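Monosaccharide ABC transporter substrate-binding protein, CUT2 family (Bradyrhizobium sp., PDB 4YHS) probably binds a small sugar-like solute in the periplasm and hands it to a CUT2-family ABC transporter, and was crystallised with bis-tris bound. Local coordinates at residues Y27-A32 and K326-D331; L61-P66 and V89-V94; S126-N131 and G150-D155; V186-F191 and S214-L219. One frame throughout, in Å; residues are numbered along the deposited sequence.

Interaction 1. Residues Y27-A32 and K326-D331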
loop_
_atom_site.group_PDB
_atom_site.type_symbol
_atom_site.label_atom_id
_atom_site.label_comp_id
_atom_site.label_asym_id
_atom_site.label_seq_id
_atom_site.Cartn_x
_atom_site.Cartn_y
_atom_site.Cartn_z
ATOM N N TYR A 27 -8.611 14.580 6.437
ATOM C CA TYR A 27 -7.846 15.580 5.730
ATOM C C TYR A 27 -7.602 16.837 6.601
ATOM O O TYR A 27 -8.315 17.051 7.576
ATOM C CB TYR A 27 -8.579 15.962 4.450
ATOM C CG TYR A 27 -9.970 16.489 4.669
ATOM C CD1 TYR A 27 -11.047 15.629 4.713
ATOM C CD2 TYR A 27 -10.208 17.860 4.824
ATOM C CE1 TYR A 27 -12.333 16.098 4.901
ATOM C CE2 TYR A 27 -11.484 18.348 5.008
ATOM C CZ TYR A 27 -12.551 17.460 5.044
ATOM O OH TYR A 27 -13.842 17.924 5.220
ATOM N N PRO A 28 -6.614 17.681 6.238
ATOM C CA PRO A 28 -5.657 17.474 5.143
ATOM C C PRO A 28 -4.677 16.364 5.460
ATOM O O PRO A 28 -4.417 16.100 6.641
ATOM C CB PRO A 28 -4.949 18.838 5.034
ATOM C CG PRO A 28 -5.163 19.488 6.371
ATOM C CD PRO A 28 -6.509 19.046 6.793
ATOM N N TYR A 29 -4.161 15.698 4.431
ATOM C CA TYR A 29 -3.319 14.528 4.647
ATOM C C TYR A 29 -1.994 14.725 3.935
ATOM O O TYR A 29 -1.956 15.183 2.797
ATOM C CB TYR A 29 -4.031 13.266 4.148
ATOM C CG TYR A 29 -3.601 11.973 4.834
ATOM C CD1 TYR A 29 -4.161 11.591 6.035
ATOM C CD2 TYR A 29 -2.643 11.129 4.275
ATOM C CE1 TYR A 29 -3.782 10.452 6.686
ATOM C CE2 TYR A 29 -2.273 9.943 4.927
ATOM C CZ TYR A 29 -2.855 9.623 6.145
ATOM O OH TYR A 29 -2.516 8.490 6.858
ATOM N N ASP A 30 -0.909 14.372 4.613
ATOM C CA ASP A 30 0.419 14.455 4.036
ATOM C C ASP A 30 0.495 13.501 2.874
ATOM O O ASP A 30 0.216 12.310 3.028
ATOM C CB ASP A 30 1.500 14.114 5.065
ATOM C CG ASP A 30 1.708 15.214 6.091
ATOM O OD1 ASP A 30 1.309 16.378 5.847
ATOM O OD2 ASP A 30 2.317 14.922 7.133
ATOM N N ALA A 31 0.864 14.050 1.718
ATOM C CA ALA A 31 0.953 13.296 0.470
ATOM C C ALA A 31 2.228 13.682 -0.302
ATOM O O ALA A 31 2.966 14.603 0.090
ATOM C CB ALA A 31 -0.309 13.546 -0.382
ATOM N N ALA A 32 2.475 12.957 -1.399
ATOM C CA ALA A 32 3.580 13.217 -2.306
ATOM C C ALA A 32 3.059 13.087 -3.717
ATOM O O ALA A 32 2.517 12.035 -4.074
ATOM C CB ALA A 32 4.732 12.229 -2.066
ATOM N N LYS A 326 1.913 10.220 1.835
ATOM C CA LYS A 326 3.311 10.216 2.246
ATOM C C LYS A 326 3.548 9.049 3.167
ATOM O O LYS A 326 2.907 8.894 4.205
ATOM C CB LYS A 326 3.675 11.527 2.930
ATOM C CG LYS A 326 5.095 11.625 3.401
ATOM C CD LYS A 326 5.988 12.020 2.257
ATOM C CE LYS A 326 7.466 12.134 2.665
ATOM N NZ LYS A 326 8.323 12.282 1.453
ATOM N N ILE A 327 4.500 8.216 2.797
ATOM C CA ILE A 327 4.758 7.018 3.575
ATOM C C ILE A 327 5.547 7.394 4.829
ATOM O O ILE A 327 6.467 8.208 4.769
ATOM C CB ILE A 327 5.513 5.991 2.733
ATOM C CG1 ILE A 327 4.606 5.464 1.632
ATOM C CG2 ILE A 327 6.030 4.836 3.615
ATOM C CD1 ILE A 327 5.375 4.866 0.458
ATOM N N PHE A 328 5.163 6.793 5.963
ATOM C CA PHE A 328 5.808 7.028 7.246
ATOM C C PHE A 328 5.886 5.717 7.995
ATOM O O PHE A 328 5.077 4.802 7.773
ATOM C CB PHE A 328 5.058 8.074 8.096
ATOM C CG PHE A 328 3.615 7.720 8.389
ATOM C CD1 PHE A 328 2.606 8.081 7.500
ATOM C CD2 PHE A 328 3.260 7.086 9.567
ATOM C CE1 PHE A 328 1.265 7.788 7.760
ATOM C CE2 PHE A 328 1.923 6.773 9.828
ATOM C CZ PHE A 328 0.930 7.129 8.927
ATOM N N VAL A 329 6.872 5.636 8.891
ATOM C CA VAL A 329 7.121 4.397 9.597
ATOM C C VAL A 329 6.349 4.452 10.919
ATOM O O VAL A 329 6.473 5.407 11.672
ATOM C CB VAL A 329 8.617 4.176 9.845
ATOM C CG1 VAL A 329 8.843 2.990 10.743
ATOM C CG2 VAL A 329 9.359 3.999 8.502
ATOM N N VAL A 330 5.575 3.402 11.172
ATOM C CA VAL A 330 4.857 3.243 12.412
ATOM C C VAL A 330 5.632 2.384 13.425
ATOM O O VAL A 330 6.079 1.266 13.086
ATOM C CB VAL A 330 3.496 2.602 12.128
ATOM C CG1 VAL A 330 2.736 2.343 13.415
ATOM C CG2 VAL A 330 2.694 3.515 11.202
ATOM N N ASP A 331 5.721 2.876 14.663
ATOM C CA ASP A 331 6.390 2.146 15.744
ATOM C C ASP A 331 5.704 2.457 17.060
ATOM O O ASP A 331 4.661 3.095 17.067
ATOM C CB ASP A 331 7.884 2.485 15.825
ATOM C CG ASP A 331 8.176 3.931 16.143
ATOM O OD1 ASP A 331 7.284 4.705 16.570
ATOM O OD2 ASP A 331 9.367 4.287 15.984
HETATM O O HOH W 1 0.788 10.542 5.257
#

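Interaction 2. Residues L61-P66 and V89-V94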
loop_
_atom_site.group_PDB
_atom_site.type_symbol
_atom_site.label_atom_id
_atom_site.label_comp_id
_atom_site.label_asym_id
_atom_site.label_seq_id
_atom_site.Cartn_x
_atom_site.Cartn_y
_atom_site.Cartn_z
ATOM N N LEU A 61 -20.137 6.206 -9.428
ATOM C CA LEU A 61 -18.757 5.752 -9.552
ATOM C C LEU A 61 -18.728 4.243 -9.577
ATOM O O LEU A 61 -19.154 3.602 -8.614
ATOM C CB LEU A 61 -17.883 6.224 -8.381
ATOM C CG LEU A 61 -17.855 7.731 -8.093
ATOM C CD1 LEU A 61 -16.913 8.028 -6.950
ATOM C CD2 LEU A 61 -17.486 8.528 -9.330
ATOM N N CYS A 62 -18.233 3.678 -10.670
ATOM C CA CYS A 62 -18.007 2.231 -10.727
ATOM C C CYS A 62 -16.628 1.972 -10.151
ATOM O O CYS A 62 -15.655 2.613 -10.577
ATOM C CB CYS A 62 -18.123 1.700 -12.160
ATOM S SG CYS A 62 -17.554 -0.001 -12.322
ATOM N N VAL A 63 -16.532 1.065 -9.172
ATOM C CA VAL A 63 -15.248 0.750 -8.550
ATOM C C VAL A 63 -14.987 -0.740 -8.760
ATOM O O VAL A 63 -15.776 -1.575 -8.328
ATOM C CB VAL A 63 -15.210 1.102 -7.043
ATOM C CG1 VAL A 63 -13.778 0.913 -6.495
ATOM C CG2 VAL A 63 -15.665 2.535 -6.842
ATOM N N SER A 64 -13.865 -1.050 -9.410
ATOM C CA SER A 64 -13.477 -2.430 -9.750
ATOM C C SER A 64 -12.225 -2.865 -8.985
ATOM O O SER A 64 -11.149 -2.263 -9.125
ATOM C CB SER A 64 -13.254 -2.531 -11.265
ATOM O OG SER A 64 -12.638 -3.748 -11.650
ATOM N N PHE A 65 -12.402 -3.867 -8.126
ATOM C CA PHE A 65 -11.347 -4.387 -7.262
ATOM C C PHE A 65 -10.854 -5.715 -7.798
ATOM O O PHE A 65 -11.615 -6.444 -8.453
ATOM C CB PHE A 65 -11.866 -4.604 -5.846
ATOM C CG PHE A 65 -11.719 -3.411 -4.916
ATOM C CD1 PHE A 65 -11.617 -2.132 -5.382
ATOM C CD2 PHE A 65 -11.691 -3.626 -3.534
ATOM C CE1 PHE A 65 -11.480 -1.055 -4.461
ATOM C CE2 PHE A 65 -11.567 -2.595 -2.643
ATOM C CZ PHE A 65 -11.458 -1.322 -3.081
ATOM N N PRO A 66 -9.585 -6.047 -7.535
ATOM C CA PRO A 66 -9.066 -7.364 -7.928
ATOM C C PRO A 66 -9.730 -8.515 -7.162
ATOM O O PRO A 66 -9.893 -9.618 -7.708
ATOM C CB PRO A 66 -7.578 -7.266 -7.583
ATOM C CG PRO A 66 -7.513 -6.237 -6.495
ATOM C CD PRO A 66 -8.588 -5.246 -6.814
ATOM N N VAL A 89 -21.834 10.827 -3.000
ATOM C CA VAL A 89 -21.884 10.223 -4.333
ATOM C C VAL A 89 -22.229 8.747 -4.180
ATOM O O VAL A 89 -22.214 8.226 -3.071
ATOM C CB VAL A 89 -20.555 10.434 -5.112
ATOM C CG1 VAL A 89 -20.347 11.927 -5.383
ATOM C CG2 VAL A 89 -19.359 9.819 -4.378
ATOM N N LYS A 90 -22.570 8.105 -5.293
ATOM C CA LYS A 90 -23.027 6.714 -5.313
ATOM C C LYS A 90 -21.970 5.799 -5.859
ATOM O O LYS A 90 -21.630 5.866 -7.037
ATOM C CB LYS A 90 -24.285 6.543 -6.176
ATOM C CG LYS A 90 -25.468 7.463 -5.851
ATOM C CD LYS A 90 -26.697 7.104 -6.721
ATOM C CE LYS A 90 -27.376 8.331 -7.362
ATOM N NZ LYS A 90 -26.698 8.831 -8.611
HETATM N N MSE A 91 -21.471 4.932 -4.996
HETATM C CA MSE A 91 -20.468 3.949 -5.369
HETATM C C MSE A 91 -21.157 2.636 -5.710
HETATM O O MSE A 91 -22.099 2.243 -5.041
HETATM C CB MSE A 91 -19.466 3.738 -4.222
HETATM C CG MSE A 91 -18.701 2.392 -4.313
HETATM SE SE MSE A 91 -17.749 2.001 -2.709
HETATM C CE MSE A 91 -19.285 1.236 -1.777
ATOM N N ASN A 92 -20.688 1.977 -6.763
ATOM C CA ASN A 92 -21.113 0.614 -7.096
ATOM C C ASN A 92 -19.814 -0.170 -7.210
ATOM O O ASN A 92 -19.061 0.023 -8.166
ATOM C CB ASN A 92 -21.946 0.595 -8.393
ATOM C CG ASN A 92 -21.869 -0.724 -9.137
ATOM O OD1 ASN A 92 -22.044 -1.797 -8.557
ATOM N ND2 ASN A 92 -21.616 -0.648 -10.444
ATOM N N LEU A 93 -19.493 -0.985 -6.198
ATOM C CA LEU A 93 -18.206 -1.676 -6.193
ATOM C C LEU A 93 -18.402 -3.134 -6.560
ATOM O O LEU A 93 -19.350 -3.769 -6.084
ATOM C CB LEU A 93 -17.522 -1.580 -4.832
ATOM C CG LEU A 93 -16.079 -2.117 -4.739
ATOM C CD1 LEU A 93 -15.283 -1.301 -3.740
ATOM C CD2 LEU A 93 -16.051 -3.606 -4.333
ATOM N N VAL A 94 -17.542 -3.614 -7.459
ATOM C CA VAL A 94 -17.494 -5.000 -7.894
ATOM C C VAL A 94 -16.061 -5.522 -7.682
ATOM O O VAL A 94 -15.098 -4.743 -7.690
ATOM C CB VAL A 94 -17.946 -5.142 -9.377
ATOM C CG1 VAL A 94 -19.415 -4.715 -9.495
ATOM C CG2 VAL A 94 -17.066 -4.311 -10.311
#

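Interaction 3. Residues S126-N131 and G150-D155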
loop_
_atom_site.group_PDB
_atom_site.type_symbol
_atom_site.label_atom_id
_atom_site.label_comp_id
_atom_site.label_asym_id
_atom_site.label_seq_id
_atom_site.Cartn_x
_atom_site.Cartn_y
_atom_site.Cartn_z
ATOM N N SER A 126 -3.691 -6.527 -13.644
ATOM C CA SER A 126 -2.352 -6.409 -14.213
ATOM C C SER A 126 -2.130 -5.017 -14.810
ATOM O O SER A 126 -3.072 -4.284 -15.085
ATOM C CB SER A 126 -2.092 -7.510 -15.259
ATOM O OG SER A 126 -2.578 -7.192 -16.550
ATOM N N ALA A 127 -0.869 -4.656 -14.979
ATOM C CA ALA A 127 -0.511 -3.326 -15.466
ATOM C C ALA A 127 -1.009 -3.013 -16.875
ATOM O O ALA A 127 -1.397 -1.869 -17.132
ATOM C CB ALA A 127 1.011 -3.149 -15.415
ATOM N N ASP A 128 -0.984 -4.010 -17.773
ATOM C CA ASP A 128 -1.323 -3.853 -19.185
ATOM C C ASP A 128 -2.652 -4.493 -19.594
ATOM O O ASP A 128 -3.151 -4.220 -20.671
ATOM C CB ASP A 128 -0.256 -4.494 -20.071
ATOM C CG ASP A 128 1.143 -4.022 -19.744
ATOM O OD1 ASP A 128 1.299 -2.933 -19.134
ATOM O OD2 ASP A 128 2.088 -4.755 -20.114
ATOM N N GLY A 129 -3.186 -5.389 -18.765
ATOM C CA GLY A 129 -4.249 -6.282 -19.207
ATOM C C GLY A 129 -5.591 -5.604 -19.451
ATOM O O GLY A 129 -6.452 -6.133 -20.149
ATOM N N LEU A 130 -5.773 -4.439 -18.829
ATOM C CA LEU A 130 -7.011 -3.665 -18.961
ATOM C C LEU A 130 -6.872 -2.514 -19.955
ATOM O O LEU A 130 -7.814 -1.745 -20.154
ATOM C CB LEU A 130 -7.423 -3.085 -17.615
ATOM C CG LEU A 130 -7.530 -4.058 -16.449
ATOM C CD1 LEU A 130 -7.903 -3.259 -15.215
ATOM C CD2 LEU A 130 -8.552 -5.144 -16.763
ATOM N N ASN A 131 -5.708 -2.395 -20.581
ATOM C CA ASN A 131 -5.445 -1.261 -21.469
ATOM C C ASN A 131 -6.433 -1.163 -22.642
ATOM O O ASN A 131 -6.845 -0.074 -23.030
ATOM C CB ASN A 131 -4.010 -1.343 -21.991
ATOM C CG ASN A 131 -2.987 -0.937 -20.948
ATOM O OD1 ASN A 131 -3.331 -0.674 -19.781
ATOM N ND2 ASN A 131 -1.711 -0.909 -21.349
ATOM N N GLY A 150 -1.374 0.343 -10.288
ATOM C CA GLY A 150 -0.610 0.921 -11.383
ATOM C C GLY A 150 -0.997 0.302 -12.699
ATOM O O GLY A 150 -0.927 -0.910 -12.895
ATOM N N ILE A 151 -1.442 1.162 -13.592
ATOM C CA ILE A 151 -1.878 0.806 -14.935
ATOM C C ILE A 151 -1.041 1.557 -15.951
ATOM O O ILE A 151 -0.804 2.758 -15.779
ATOM C CB ILE A 151 -3.378 1.157 -15.111
ATOM C CG1 ILE A 151 -4.232 0.264 -14.200
ATOM C CG2 ILE A 151 -3.837 1.066 -16.558
ATOM C CD1 ILE A 151 -5.624 0.833 -14.003
ATOM N N SER A 152 -0.613 0.872 -17.014
ATOM C CA SER A 152 0.277 1.492 -18.024
ATOM C C SER A 152 -0.495 2.201 -19.145
ATOM O O SER A 152 0.083 2.930 -19.955
ATOM C CB SER A 152 1.229 0.436 -18.598
ATOM O OG SER A 152 0.591 -0.423 -19.523
ATOM N N SER A 153 -1.811 2.022 -19.187
ATOM C CA SER A 153 -2.617 2.717 -20.189
ATOM C C SER A 153 -2.410 4.231 -20.173
ATOM O O SER A 153 -2.457 4.843 -19.113
ATOM C CB SER A 153 -4.115 2.461 -19.972
ATOM O OG SER A 153 -4.861 3.284 -20.864
ATOM N N PRO A 154 -2.181 4.834 -21.335
ATOM C CA PRO A 154 -2.119 6.303 -21.403
ATOM C C PRO A 154 -3.452 7.008 -21.211
ATOM O O PRO A 154 -3.464 8.227 -21.076
ATOM C CB PRO A 154 -1.609 6.547 -22.820
ATOM C CG PRO A 154 -2.109 5.406 -23.580
ATOM C CD PRO A 154 -1.972 4.231 -22.669
ATOM N N ASP A 155 -4.556 6.259 -21.224
ATOM C CA ASP A 155 -5.888 6.842 -21.066
ATOM C C ASP A 155 -6.410 6.909 -19.617
ATOM O O ASP A 155 -7.613 7.019 -19.367
ATOM C CB ASP A 155 -6.861 6.052 -21.933
ATOM C CG ASP A 155 -6.744 6.417 -23.392
ATOM O OD1 ASP A 155 -6.758 7.635 -23.690
ATOM O OD2 ASP A 155 -6.613 5.486 -24.215
HETATM O O HOH W 2 -5.197 2.152 -23.074
#

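Interaction 4. Residues V186-F191 and S214-L219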
loop_
_atom_site.group_PDB
_atom_site.type_symbol
_atom_site.label_atom_id
_atom_site.label_comp_id
_atom_site.label_asym_id
_atom_site.label_seq_id
_atom_site.Cartn_x
_atom_site.Cartn_y
_atom_site.Cartn_z
ATOM N N VAL A 186 25.875 -3.833 12.811
ATOM C CA VAL A 186 24.736 -4.661 13.210
ATOM C C VAL A 186 24.227 -5.385 11.993
ATOM O O VAL A 186 24.236 -4.834 10.893
ATOM C CB VAL A 186 23.579 -3.848 13.845
ATOM C CG1 VAL A 186 24.027 -3.215 15.156
ATOM C CG2 VAL A 186 23.053 -2.779 12.872
ATOM N N VAL A 187 23.804 -6.630 12.189
ATOM C CA VAL A 187 23.457 -7.504 11.069
ATOM C C VAL A 187 21.961 -7.580 10.888
ATOM O O VAL A 187 21.226 -7.808 11.852
ATOM C CB VAL A 187 24.042 -8.921 11.290
ATOM C CG1 VAL A 187 23.625 -9.868 10.179
ATOM C CG2 VAL A 187 25.554 -8.837 11.405
ATOM N N VAL A 188 21.499 -7.350 9.656
ATOM C CA VAL A 188 20.081 -7.483 9.343
ATOM C C VAL A 188 19.849 -8.708 8.470
ATOM O O VAL A 188 20.467 -8.843 7.419
ATOM C CB VAL A 188 19.528 -6.263 8.577
ATOM C CG1 VAL A 188 18.074 -6.494 8.200
ATOM C CG2 VAL A 188 19.700 -4.960 9.401
ATOM N N GLY A 189 18.910 -9.555 8.879
ATOM C CA GLY A 189 18.415 -10.620 8.028
ATOM C C GLY A 189 17.253 -10.028 7.258
ATOM O O GLY A 189 16.377 -9.453 7.855
ATOM N N TRP A 190 17.298 -10.142 5.934
ATOM C CA TRP A 190 16.369 -9.458 5.018
ATOM C C TRP A 190 15.639 -10.503 4.173
ATOM O O TRP A 190 16.280 -11.338 3.515
ATOM C CB TRP A 190 17.165 -8.463 4.176
ATOM C CG TRP A 190 16.414 -7.705 3.091
ATOM C CD1 TRP A 190 16.748 -7.666 1.787
ATOM C CD2 TRP A 190 15.245 -6.876 3.230
ATOM N NE1 TRP A 190 15.874 -6.882 1.085
ATOM C CE2 TRP A 190 14.941 -6.378 1.946
ATOM C CE3 TRP A 190 14.439 -6.508 4.300
ATOM C CZ2 TRP A 190 13.863 -5.529 1.708
ATOM C CZ3 TRP A 190 13.358 -5.667 4.066
ATOM C CH2 TRP A 190 13.082 -5.189 2.794
ATOM N N PHE A 191 14.305 -10.439 4.198
ATOM C CA PHE A 191 13.429 -11.476 3.673
ATOM C C PHE A 191 12.368 -10.814 2.825
ATOM O O PHE A 191 11.265 -10.567 3.304
ATOM C CB PHE A 191 12.795 -12.257 4.811
ATOM C CG PHE A 191 13.808 -12.880 5.730
ATOM C CD1 PHE A 191 14.341 -14.136 5.463
ATOM C CD2 PHE A 191 14.259 -12.199 6.842
ATOM C CE1 PHE A 191 15.288 -14.706 6.311
ATOM C CE2 PHE A 191 15.220 -12.775 7.690
ATOM C CZ PHE A 191 15.735 -14.025 7.403
ATOM N N SER A 214 25.730 3.159 6.078
ATOM C CA SER A 214 25.457 3.127 7.518
ATOM C C SER A 214 26.194 1.954 8.138
ATOM O O SER A 214 26.870 1.211 7.419
ATOM C CB SER A 214 23.956 3.016 7.788
ATOM O OG SER A 214 23.476 1.725 7.472
ATOM N N ALA A 215 26.063 1.772 9.457
ATOM C CA ALA A 215 26.694 0.623 10.129
ATOM C C ALA A 215 25.897 -0.692 9.955
ATOM O O ALA A 215 26.292 -1.750 10.469
ATOM C CB ALA A 215 26.903 0.938 11.619
ATOM N N ILE A 216 24.808 -0.632 9.188
ATOM C CA ILE A 216 24.024 -1.816 8.873
ATOM C C ILE A 216 24.748 -2.695 7.871
ATOM O O ILE A 216 25.205 -2.226 6.819
ATOM C CB ILE A 216 22.638 -1.450 8.282
ATOM C CG1 ILE A 216 21.772 -0.726 9.326
ATOM C CG2 ILE A 216 21.931 -2.691 7.770
ATOM C CD1 ILE A 216 20.685 0.092 8.702
ATOM N N LYS A 217 24.841 -3.977 8.204
ATOM C CA LYS A 217 25.250 -4.998 7.251
ATOM C C LYS A 217 24.013 -5.852 6.951
ATOM O O LYS A 217 23.400 -6.391 7.866
ATOM C CB LYS A 217 26.398 -5.839 7.818
ATOM C CG LYS A 217 26.654 -7.176 7.074
ATOM C CD LYS A 217 27.070 -6.990 5.618
ATOM C CE LYS A 217 27.053 -8.302 4.849
ATOM N NZ LYS A 217 27.349 -8.110 3.388
ATOM N N VAL A 218 23.654 -5.961 5.675
ATOM C CA VAL A 218 22.535 -6.798 5.276
ATOM C C VAL A 218 23.043 -8.141 4.751
ATOM O O VAL A 218 23.929 -8.209 3.882
ATOM C CB VAL A 218 21.675 -6.100 4.212
ATOM C CG1 VAL A 218 20.428 -6.859 3.977
ATOM C CG2 VAL A 218 21.328 -4.714 4.642
ATOM N N LEU A 219 22.509 -9.225 5.304
ATOM C CA LEU A 219 22.875 -10.553 4.823
ATOM C C LEU A 219 22.336 -10.694 3.418
ATOM O O LEU A 219 21.463 -9.929 3.026
ATOM C CB LEU A 219 22.302 -11.638 5.723
ATOM C CG LEU A 219 22.851 -11.671 7.147
ATOM C CD1 LEU A 219 22.127 -12.738 7.984
ATOM C CD2 LEU A 219 24.345 -11.910 7.141
#

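Interaction 1. Residues Y27-A32 and K326-D331
Asp30 and Lys326 sit at the point where strand 29-35 and strand 322-331 part company, the end of an antiparallel pairing in the large mixed sheet. Toward Ala32 the ladder goes on, with Ala32 bonded to Gly324 through the backbone. At Lys326 the second strand is interrupted by a short loop, and one last direct bond is made: Lys326 N donates to Asp30 O at 2.9 Å, almost straight but coming from 37° above the carbonyl plane. The same oxygen accepts a second hydrogen bond from a water, 2.9 Å from Asp30 O, which also donates to Lys326 O at 2.9 Å. The water therefore bridges the two backbones just where they begin to diverge.

Among the side chains, the two CB atoms meet, Asp30 CB lying 4.0 Å from Lys326 CB, while the charged ends go elsewhere. With CG anti to the backbone N (chi1 180°) and a bend at chi2 (82°), the lysine chain is directed off toward Asp46, and Asp30 pairs with Lys48. Further along, Tyr29 brings its hydroxyl to the rim of the Phe328 ring, near the plane of that ring, with OH 3.9 Å from Phe328 CE1; the two side chains cross at about a right angle. The hydroxyl is hydrogen-bonded to Ser298, which Phe328 also touches.

The chemistry implies a division of labour: each segment is probably tied by charge to strand 43-49, while the backbone bond and the water join the two segments to each other.

Interaction 2. Residues L61-P66 and V89-V94
The Phe65 ring has one face occupied by Leu93, whose CD1 stands 3.8 Å above the ring plane, over its centre, in a CH-pi contact; Trp73 meets the same ring in an edge-to-face pair. The two segments are the parallel neighbours of a beta-alpha-beta crossover, strand 60-65, helix 71-87 and strand 90-95, in the alpha/beta architecture of periplasmic binding proteins. Replacing Phe65 by an alanine would probably leave Leu93 CD1 and Trp73 without the ring they both pack on and open a gap beside helix 71-87.

On the same side as Leu93, the apolar side chains continue down the strands. Val63 bridges two residues of the next strand: CG1, anti to the backbone N (chi1 -173°), reaches Leu93 CD1 at 3.8 Å, and CG2 touches the selenomethionine Met91, 4.0 Å from its CG. At the start of the pairing Leu61 CD1 meets Val89 CG2 at 4.0 Å, and helix 299-314 packs on both residues. The other side carries Cys62, Ser64, Asn92 and Val94 and faces helix 102-115, to which it is joined covalently by the Cys62-Cys112 disulfide and, separately, by a hydrogen bond between Ser64 OG and Gln105 NE2.

Five backbone bonds hold the strands in register, running in alternation from Leu61 N to Lys90 O through to Phe65 N and Val94 O, while the axes of the two short strands cross at -24°. Val63 O accepts from Val94 N at 2.8 Å and has Leu93 CA only 3.2 Å away in a CA-H...O contact, with Val94 CG2 at 3.6 Å.

Interaction 3. Residues S126-N131 and G150-D155
Ser152 OG is gripped from two directions by the 126-131 loop. It donates to Asp128 OD1 at 2.6 Å, meeting that oxygen from above the carboxylate plane, 36° out of it, and accepts from Asn131 ND2 at 3.0 Å. The latter bond is straight (171°) and lies in the amide plane of Asn131, so it helps to fix how the amide is turned. The hydroxyl can serve both because chi1 (76°) puts OG between the backbone N and the carbonyl carbon, facing the loop. Beside it, Ser152 N donates to Ala127 O at 2.9 Å.

Asn131 OD1 comes within 3.2 Å of Ser153 CB and 3.7 Å of Ile151 CG2. A leucine in place of Asn131 would probably leave Ser152 OG without its donor and the hydroxyl freer to turn away from Asp128.

Several other polar groups are also paired. Ser153 OG accepts from Asp155 N and shares a water with Asn131 O, and Asn131 N is bonded to Asp128 O. Outside the segments, Ile151 N is held by Asp146 and Ile151 O by Lys159.

Two irregular loops at the carboxyl ends of neighbouring parallel strands, 119-122 and 144-147, are thus joined. The second leads from strand 144-147 to strand 158-160 and makes an ST turn at Ser153; the first, with its type I beta turn leading into helix 131-138, is a strand-to-helix connection of an alpha/beta fold.

Interaction 4. Residues V186-F191 and S214-L219
Strands 186-191 and 216-218 run parallel, with Val186 beside Ile216 and Val188 beside Val218, their axes 4.7 Å apart and crossing at -35°, stitched by four backbone bonds: Val186 N to Ala215 O, Lys217 N to Val186 O, Val188 N to Lys217 O and Leu219 N to Val188 O. Of these, Val186 N to Ala215 O is the longest, at 3.2 Å.

Val186, Val188, Ile216 and Val218 share one face. There Val188 CG2 presses against Ile216 CG2 at 3.6 Å, the two methyl branches meeting as the side chains cross. A little further on, Trp190 and Val218 lie side by side and point the same way, with Val218 CG1 3.6 Å from Trp190 CB, while the indole itself extends beyond this contact. On the other face Val187 holds CG1 anti to the backbone N (chi1 177°), which brings that methyl to 3.6 Å from Leu219 CG. Leu219 CB also lies 3.7 Å from Val188 O. Gly189 follows, where a side-chain carbon would be crowded by the Phe191 ring.

Together with helix 198-211 the strands form a beta-alpha-beta crossover at the edge of the four-stranded parallel sheet, 216-218 being an outermost strand and 247-250 the other neighbour of 186-191. Helix 198-211 packs on Ile216 and Val218, Phe207 stacks on the indole, and Asn204 binds its NE1. Helix 164-178 touches Ile216, whereas Phe191 is packed against helix 228-241.

How the interactions relate
Starting at the N terminus, segment 27-32 waits almost the whole chain for its partner at 326-331, so interaction 1 closes a loop that encloses the other three. Inside it they follow in series and none cross: interaction 2 closes a short beta-alpha-beta loop, interaction 3 closes before the chain leaves the mixed sheet's parallel strands, and interaction 4 closes a second beta-alpha-beta loop in the separate four-stranded sheet. Interactions 2 and 3 lie close, with nearest atoms about 6 Å apart. Interactions 2 and 4 have centres about 43 Å apart, on opposite sides of the chain's centre. Interactions 1 and 2 reach the same mixed sheet.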